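Beta-glucuronidase (Dictyoglomus thermophilum, PDB 6XXW) probably hydrolyses beta-D-glucuronides, releasing glucuronic acid, as a tetrameric retaining glycosidase of glycoside hydrolase family 2. Local coordinates at residues 408-413 with 441-446. Residues are numbered along the deposited sequence; the frame is centred on the assembly and turned at random.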
loop_
_atom_site.group_PDB
_atom_site.type_symbol
_atom_site.label_atom_id
_atom_site.label_comp_id
_atom_site.label_asym_id
_atom_site.label_seq_id
_atom_site.Cartn_x
_atom_site.Cartn_y
_atom_site.Cartn_z
ATOM N N VAL A 408 23.716 7.168 -28.900
ATOM C CA VAL A 408 22.888 6.353 -29.786
ATOM C C VAL A 408 23.786 5.362 -30.520
ATOM O O VAL A 408 24.677 5.754 -31.289
ATOM C CB VAL A 408 22.104 7.214 -30.788
ATOM C CG1 VAL A 408 21.276 6.296 -31.726
ATOM C CG2 VAL A 408 21.215 8.230 -30.100
ATOM N N ILE A 409 23.535 4.068 -30.320
ATOM C CA ILE A 409 24.375 3.039 -30.913
ATOM C C ILE A 409 23.603 2.081 -31.797
ATOM O O ILE A 409 24.191 1.136 -32.307
ATOM C CB ILE A 409 25.172 2.259 -29.843
ATOM C CG1 ILE A 409 24.302 1.927 -28.632
ATOM C CG2 ILE A 409 26.414 3.062 -29.428
ATOM C CD1 ILE A 409 23.199 0.952 -28.881
ATOM N N MET A 410 22.305 2.296 -31.993
ATOM C CA MET A 410 21.473 1.402 -32.797
ATOM C C MET A 410 20.132 2.077 -33.009
ATOM O O MET A 410 19.624 2.760 -32.116
ATOM C CB MET A 410 21.268 0.036 -32.116
ATOM C CG MET A 410 20.446 -0.955 -32.941
ATOM S SD MET A 410 20.884 -2.696 -32.720
ATOM C CE MET A 410 20.536 -2.953 -30.957
ATOM N N TRP A 411 19.548 1.856 -34.186
ATOM C CA TRP A 411 18.197 2.312 -34.483
ATOM C C TRP A 411 17.232 1.132 -34.451
ATOM O O TRP A 411 17.515 0.072 -35.031
ATOM C CB TRP A 411 18.117 2.973 -35.872
ATOM C CG TRP A 411 19.108 4.092 -36.114
ATOM C CD1 TRP A 411 20.169 4.063 -36.974
ATOM C CD2 TRP A 411 19.103 5.404 -35.524
ATOM N NE1 TRP A 411 20.835 5.267 -36.946
ATOM C CE2 TRP A 411 20.200 6.110 -36.071
ATOM C CE3 TRP A 411 18.284 6.048 -34.588
ATOM C CZ2 TRP A 411 20.514 7.424 -35.695
ATOM C CZ3 TRP A 411 18.596 7.379 -34.217
ATOM C CH2 TRP A 411 19.697 8.042 -34.776
ATOM N N SER A 412 16.074 1.328 -33.816
ATOM C CA SER A 412 14.989 0.346 -33.842
ATOM C C SER A 412 13.868 0.883 -34.721
ATOM O O SER A 412 13.378 1.990 -34.491
ATOM C CB SER A 412 14.460 0.043 -32.441
ATOM O OG SER A 412 13.334 -0.823 -32.536
ATOM N N VAL A 413 13.484 0.124 -35.746
ATOM C CA VAL A 413 12.500 0.657 -36.685
ATOM C C VAL A 413 11.053 0.439 -36.238
ATOM O O VAL A 413 10.153 1.122 -36.754
ATOM C CB VAL A 413 12.691 0.089 -38.111
ATOM C CG1 VAL A 413 14.079 0.464 -38.671
ATOM C CG2 VAL A 413 12.468 -1.409 -38.152
ATOM N N THR A 441 26.405 4.145 -40.251
ATOM C CA THR A 441 27.383 4.026 -39.172
ATOM C C THR A 441 26.843 3.318 -37.930
ATOM O O THR A 441 27.609 3.109 -36.987
ATOM C CB THR A 441 27.928 5.408 -38.764
ATOM O OG1 THR A 441 26.952 6.122 -37.992
ATOM C CG2 THR A 441 28.338 6.245 -39.984
ATOM N N ARG A 442 25.561 2.948 -37.899
ATOM C CA ARG A 442 24.989 2.278 -36.737
ATOM C C ARG A 442 24.155 1.081 -37.171
ATOM O O ARG A 442 23.444 1.150 -38.180
ATOM C CB ARG A 442 24.097 3.224 -35.905
ATOM C CG ARG A 442 24.793 4.462 -35.357
ATOM C CD ARG A 442 23.773 5.393 -34.748
ATOM N NE ARG A 442 24.400 6.442 -33.953
ATOM C CZ ARG A 442 24.823 7.590 -34.446
ATOM N NH1 ARG A 442 24.688 7.832 -35.750
ATOM N NH2 ARG A 442 25.381 8.495 -33.637
ATOM N N PRO A 443 24.190 -0.011 -36.412
ATOM C CA PRO A 443 23.341 -1.157 -36.735
ATOM C C PRO A 443 21.866 -0.825 -36.580
ATOM O O PRO A 443 21.474 0.175 -35.968
ATOM C CB PRO A 443 23.775 -2.225 -35.725
ATOM C CG PRO A 443 24.356 -1.456 -34.596
ATOM C CD PRO A 443 25.020 -0.257 -35.220
ATOM N N ILE A 444 21.046 -1.702 -37.154
ATOM C CA ILE A 444 19.598 -1.562 -37.184
ATOM C C ILE A 444 18.960 -2.812 -36.593
ATOM O O ILE A 444 19.431 -3.927 -36.839
ATOM C CB ILE A 444 19.098 -1.339 -38.624
ATOM C CG1 ILE A 444 19.696 -0.052 -39.189
ATOM C CG2 ILE A 444 17.568 -1.336 -38.669
ATOM C CD1 ILE A 444 19.512 0.071 -40.675
ATOM N N THR A 445 17.882 -2.631 -35.819
ATOM C CA THR A 445 17.104 -3.747 -35.295
ATOM C C THR A 445 15.616 -3.466 -35.490
ATOM O O THR A 445 15.206 -2.398 -35.961
ATOM C CB THR A 445 17.407 -4.010 -33.799
ATOM O OG1 THR A 445 16.765 -5.223 -33.357
ATOM C CG2 THR A 445 16.913 -2.871 -32.950
ATOM N N ILE A 446 14.809 -4.467 -35.151
ATOM C CA ILE A 446 13.367 -4.328 -34.993
ATOM C C ILE A 446 12.976 -5.204 -33.813
ATOM O O ILE A 446 13.519 -6.302 -33.643
ATOM C CB ILE A 446 12.580 -4.723 -36.264
ATOM C CG1 ILE A 446 11.079 -4.476 -36.045
ATOM C CG2 ILE A 446 12.808 -6.213 -36.645
ATOM C CD1 ILE A 446 10.252 -4.523 -37.329
#
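Trp411 N donates to Pro443 O at 3.1 Å, and Thr445 N returns a bond to Trp411 O at 2.8 Å; with Val413 N bound to Thr445 O, these make 408-413 and 444-446 neighbouring parallel strands of the TIM barrel, joined by helix 422-438 in a right-handed beta-alpha-beta crossover. Packing is tight here. Met410, bent at chi2 and chi3, lays SD 3.9 Å from Thr445 CB, whereas on the helix-facing side Val413 CG1 meets Ile444 CG2 at 3.9 Å.

Arg442 is buried as closely, extended from CG to NE, its CD 3.7 Å from Trp411 NE1. NE gives Val408 O a nearly straight bond (2.8 Å, 172°), in the guanidinium plane but well above the carbonyl plane. Asp439 takes both Arg442 NH1, in a salt bridge, and Trp411 NE1. A leucine in place of Arg442 would probably leave Asp439 without this cationic mate and Val408 O without this donor. Only at Thr441, partly exposed, does the contact run out; its O is hydrogen-bonded to a Tris molecule, probably from the crystallisation liquor. Arg283 NH2 also binds Val408 O, and Arg442 NH2 binds Lys403 O and His405 O; Asp439 and these carbonyls probably balance part of the buried charge.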